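Local coordinates for enterotoxin SEN variant (Staphylococcus aureus, PDB 6KRY), which probably acts as a secreted superantigen toxin, as do other members of the staphylococcal and streptococcal enterotoxin family, at residues L18-I28 with F155-K166. Residues are numbered along the deposited sequence; the frame is centred on the assembly and turned at random.
Sequences LFNLTSYYTDI and FKLENLYKIYNK
Tyr164 packs against Leu18, Leu21, Thr22 and Tyr25 of helix 18-26. Its CB lies 3.8 Å from Thr22 OG1. Leu21 CB lies over one ring face, 4.0 Å from Tyr164 CG, and Ile163 CG2 over the opposite face, so the ring is held between two aliphatic groups. Along one edge CD1 looks toward Leu18 CD2, while CE2 on the other side comes within 3.5 Å of Tyr25 CD2; the two rings meet obliquely, planes at 33°. At the tip OH is hydrogen-bonded to Leu192 O and Arg154 NH1, so tyrosine suits a place apolar along its flanks and polar at its end. Glu158, with CG anti to its backbone N (chi1 174°), passes CB and CG beside Tyr25 O and then bends; its carboxylate supplies the acceptor OE2, whose syn lone pair takes the Tyr164 N-H at 2.8 Å. Phe155 lays its ring by Tyr25 O (CD1 at 3.2 Å) and Thr26 O. Threonine suits position 22 because OG1 can donate to Leu18 O within the helix. No direct hydrogen bond crosses the contact. One water donates to Thr22 OG1 and accepts from Lys166 N; another, over a Phe155 face, donates to Tyr25 O and Phe155 O. The helices, crossing at -110°, belong to the OB-fold and beta-grasp domains; the chemistry implies an interdomain seam with a buried aromatic core and a water-bridged polar margin.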
# COMPACT_ATOMS: atom_id res chain seq x y z
N LEU A 18 16.32 1.87 -5.40
CA LEU A 18 16.35 1.37 -4.04
C LEU A 18 16.39 2.53 -3.05
O LEU A 18 15.77 2.49 -1.98
CB LEU A 18 17.60 0.50 -3.85
CG LEU A 18 17.55 -0.87 -4.51
CD1 LEU A 18 18.85 -1.60 -4.27
CD2 LEU A 18 16.35 -1.66 -4.00
N PHE A 19 17.12 3.60 -3.40
CA PHE A 19 17.20 4.76 -2.54
C PHE A 19 15.82 5.42 -2.33
O PHE A 19 15.40 5.76 -1.21
CB PHE A 19 18.19 5.75 -3.16
CG PHE A 19 18.49 6.97 -2.36
CD1 PHE A 19 19.03 6.89 -1.08
CD2 PHE A 19 18.38 8.22 -2.93
CE1 PHE A 19 19.39 8.03 -0.37
CE2 PHE A 19 18.77 9.35 -2.23
CZ PHE A 19 19.22 9.26 -0.93
N ASN A 20 15.09 5.61 -3.43
CA ASN A 20 13.71 6.17 -3.38
C ASN A 20 12.74 5.20 -2.68
O ASN A 20 11.94 5.66 -1.88
CB ASN A 20 13.23 6.51 -4.78
CG ASN A 20 13.94 7.75 -5.28
OD1 ASN A 20 14.63 7.72 -6.29
ND2 ASN A 20 13.87 8.81 -4.51
N LEU A 21 12.86 3.88 -2.91
CA LEU A 21 12.01 2.91 -2.20
C LEU A 21 12.30 2.94 -0.69
O LEU A 21 11.39 2.83 0.13
CB LEU A 21 12.19 1.51 -2.80
CG LEU A 21 11.57 1.35 -4.19
CD1 LEU A 21 12.00 0.04 -4.81
CD2 LEU A 21 10.05 1.39 -4.10
N THR A 22 13.57 3.08 -0.33
CA THR A 22 13.94 3.15 1.07
C THR A 22 13.21 4.30 1.77
O THR A 22 12.74 4.14 2.91
CB THR A 22 15.46 3.30 1.22
OG1 THR A 22 16.16 2.19 0.66
CG2 THR A 22 15.89 3.41 2.66
N SER A 23 13.19 5.48 1.13
CA SER A 23 12.50 6.65 1.68
C SER A 23 11.01 6.33 1.91
O SER A 23 10.44 6.58 2.96
CB SER A 23 12.66 7.82 0.75
OG SER A 23 11.82 8.87 1.19
N TYR A 24 10.38 5.72 0.90
CA TYR A 24 8.96 5.37 0.97
C TYR A 24 8.61 4.41 2.12
O TYR A 24 7.48 4.46 2.66
CB TYR A 24 8.49 4.79 -0.36
CG TYR A 24 7.76 5.80 -1.20
CD1 TYR A 24 6.53 6.27 -0.80
CD2 TYR A 24 8.33 6.32 -2.34
CE1 TYR A 24 5.84 7.20 -1.57
CE2 TYR A 24 7.65 7.25 -3.12
CZ TYR A 24 6.43 7.72 -2.71
OH TYR A 24 5.78 8.65 -3.49
N TYR A 25 9.57 3.56 2.54
CA TYR A 25 9.31 2.53 3.50
C TYR A 25 10.06 2.80 4.81
O TYR A 25 9.98 1.97 5.71
CB TYR A 25 9.59 1.13 2.94
CG TYR A 25 8.55 0.70 1.94
CD1 TYR A 25 7.24 0.47 2.35
CD2 TYR A 25 8.80 0.70 0.58
CE1 TYR A 25 6.24 0.15 1.43
CE2 TYR A 25 7.83 0.39 -0.35
CZ TYR A 25 6.55 0.11 0.08
OH TYR A 25 5.58 -0.20 -0.82
N THR A 26 10.72 3.96 4.92
CA THR A 26 11.36 4.41 6.16
C THR A 26 10.59 5.58 6.80
O THR A 26 10.52 5.66 8.03
CB THR A 26 12.81 4.83 5.91
OG1 THR A 26 13.49 3.65 5.45
CG2 THR A 26 13.49 5.39 7.14
N ASP A 27 10.14 6.55 6.01
CA ASP A 27 9.56 7.81 6.56
C ASP A 27 8.04 7.63 6.66
O ASP A 27 7.42 7.50 5.60
CB ASP A 27 9.85 9.01 5.66
CG ASP A 27 11.33 9.30 5.46
OD1 ASP A 27 12.08 9.24 6.46
OD2 ASP A 27 11.74 9.56 4.30
N ILE A 28 7.49 7.58 7.88
CA ILE A 28 6.03 7.29 8.07
C ILE A 28 5.17 8.37 7.42
O ILE A 28 3.99 8.10 7.18
CB ILE A 28 5.55 7.10 9.53
CG1 ILE A 28 6.19 8.06 10.55
CG2 ILE A 28 5.71 5.66 9.95
CD1 ILE A 28 6.24 9.49 10.13
N PHE A 155 6.67 -1.68 5.86
CA PHE A 155 7.29 -0.71 6.73
C PHE A 155 8.09 -1.44 7.84
O PHE A 155 9.23 -1.11 8.16
CB PHE A 155 6.20 0.20 7.30
CG PHE A 155 6.77 1.38 8.02
CD1 PHE A 155 7.20 2.48 7.31
CD2 PHE A 155 6.98 1.32 9.40
CE1 PHE A 155 7.78 3.55 7.98
CE2 PHE A 155 7.53 2.41 10.08
CZ PHE A 155 7.95 3.50 9.36
N LYS A 156 7.46 -2.45 8.43
CA LYS A 156 8.10 -3.23 9.50
C LYS A 156 9.26 -4.06 8.95
O LYS A 156 10.36 -4.14 9.55
CB LYS A 156 7.05 -4.11 10.15
CG LYS A 156 6.23 -3.42 11.21
CD LYS A 156 6.38 -4.12 12.56
CE LYS A 156 7.83 -4.43 12.86
NZ LYS A 156 8.11 -4.35 14.32
N LEU A 157 9.10 -4.62 7.76
CA LEU A 157 10.21 -5.37 7.18
C LEU A 157 11.39 -4.44 6.87
O LEU A 157 12.58 -4.88 6.94
CB LEU A 157 9.80 -6.11 5.91
CG LEU A 157 8.77 -7.22 6.05
CD1 LEU A 157 8.40 -7.77 4.68
CD2 LEU A 157 9.25 -8.33 6.96
N GLU A 158 11.11 -3.22 6.43
CA GLU A 158 12.22 -2.30 6.09
C GLU A 158 12.97 -2.02 7.40
O GLU A 158 14.18 -1.97 7.40
CB GLU A 158 11.72 -1.02 5.42
CG GLU A 158 12.79 0.02 5.18
CD GLU A 158 13.98 -0.45 4.36
OE1 GLU A 158 15.13 0.06 4.61
OE2 GLU A 158 13.77 -1.30 3.48
N ASN A 159 12.23 -1.83 8.49
CA ASN A 159 12.83 -1.49 9.77
C ASN A 159 13.70 -2.67 10.26
O ASN A 159 14.83 -2.45 10.69
CB ASN A 159 11.80 -1.07 10.81
CG ASN A 159 12.45 -0.79 12.15
OD1 ASN A 159 12.52 -1.68 12.98
ND2 ASN A 159 13.00 0.40 12.34
N LEU A 160 13.19 -3.91 10.17
CA LEU A 160 13.84 -5.09 10.78
C LEU A 160 14.91 -5.69 9.86
O LEU A 160 15.91 -6.21 10.38
CB LEU A 160 12.80 -6.16 11.10
CG LEU A 160 11.70 -5.77 12.11
CD1 LEU A 160 10.63 -6.84 12.19
CD2 LEU A 160 12.27 -5.48 13.48
N TYR A 161 14.71 -5.67 8.53
CA TYR A 161 15.55 -6.43 7.61
C TYR A 161 16.22 -5.58 6.51
O TYR A 161 16.93 -6.14 5.70
CB TYR A 161 14.72 -7.52 6.93
CG TYR A 161 14.21 -8.53 7.91
CD1 TYR A 161 15.04 -9.50 8.45
CD2 TYR A 161 12.89 -8.52 8.31
CE1 TYR A 161 14.57 -10.43 9.37
CE2 TYR A 161 12.39 -9.45 9.21
CZ TYR A 161 13.24 -10.39 9.76
OH TYR A 161 12.74 -11.27 10.67
N LYS A 162 15.96 -4.27 6.45
CA LYS A 162 16.60 -3.39 5.46
C LYS A 162 16.38 -3.91 4.04
O LYS A 162 17.31 -3.94 3.19
CB LYS A 162 18.10 -3.25 5.78
CG LYS A 162 18.40 -3.05 7.25
CD LYS A 162 18.37 -1.64 7.67
CE LYS A 162 19.69 -0.96 7.37
NZ LYS A 162 19.83 0.30 8.13
N ILE A 163 15.14 -4.31 3.76
CA ILE A 163 14.74 -4.85 2.49
C ILE A 163 15.28 -3.99 1.34
O ILE A 163 15.82 -4.54 0.39
CB ILE A 163 13.20 -4.90 2.41
CG1 ILE A 163 12.64 -5.89 3.42
CG2 ILE A 163 12.73 -5.21 1.00
CD1 ILE A 163 13.25 -7.24 3.33
N TYR A 164 15.03 -2.68 1.38
CA TYR A 164 15.25 -1.84 0.17
C TYR A 164 16.55 -1.02 0.22
O TYR A 164 16.89 -0.38 -0.77
CB TYR A 164 14.05 -0.91 -0.07
CG TYR A 164 12.82 -1.67 -0.46
CD1 TYR A 164 12.82 -2.52 -1.55
CD2 TYR A 164 11.66 -1.59 0.28
CE1 TYR A 164 11.70 -3.27 -1.89
CE2 TYR A 164 10.50 -2.29 -0.07
CZ TYR A 164 10.53 -3.13 -1.16
OH TYR A 164 9.41 -3.85 -1.51
N ASN A 165 17.30 -1.10 1.31
CA ASN A 165 18.51 -0.27 1.48
C ASN A 165 19.56 -0.55 0.41
O ASN A 165 19.94 -1.71 0.20
CB ASN A 165 19.16 -0.47 2.85
CG ASN A 165 18.32 0.17 3.90
OD1 ASN A 165 18.69 1.23 4.42
ND2 ASN A 165 17.15 -0.40 4.12
N LYS A 166 20.04 0.53 -0.22
CA LYS A 166 21.00 0.45 -1.29
C LYS A 166 22.36 -0.09 -0.83
O LYS A 166 23.14 -0.47 -1.67
CB LYS A 166 21.21 1.82 -1.92
CG LYS A 166 21.77 2.87 -0.97
CD LYS A 166 21.77 4.25 -1.56
CE LYS A 166 21.92 5.33 -0.52
NZ LYS A 166 23.17 5.21 0.24
O HOH W 1 18.69 3.04 0.25
O HOH W 2 10.61 1.32 8.28
O HOH W 3 15.88 2.66 6.25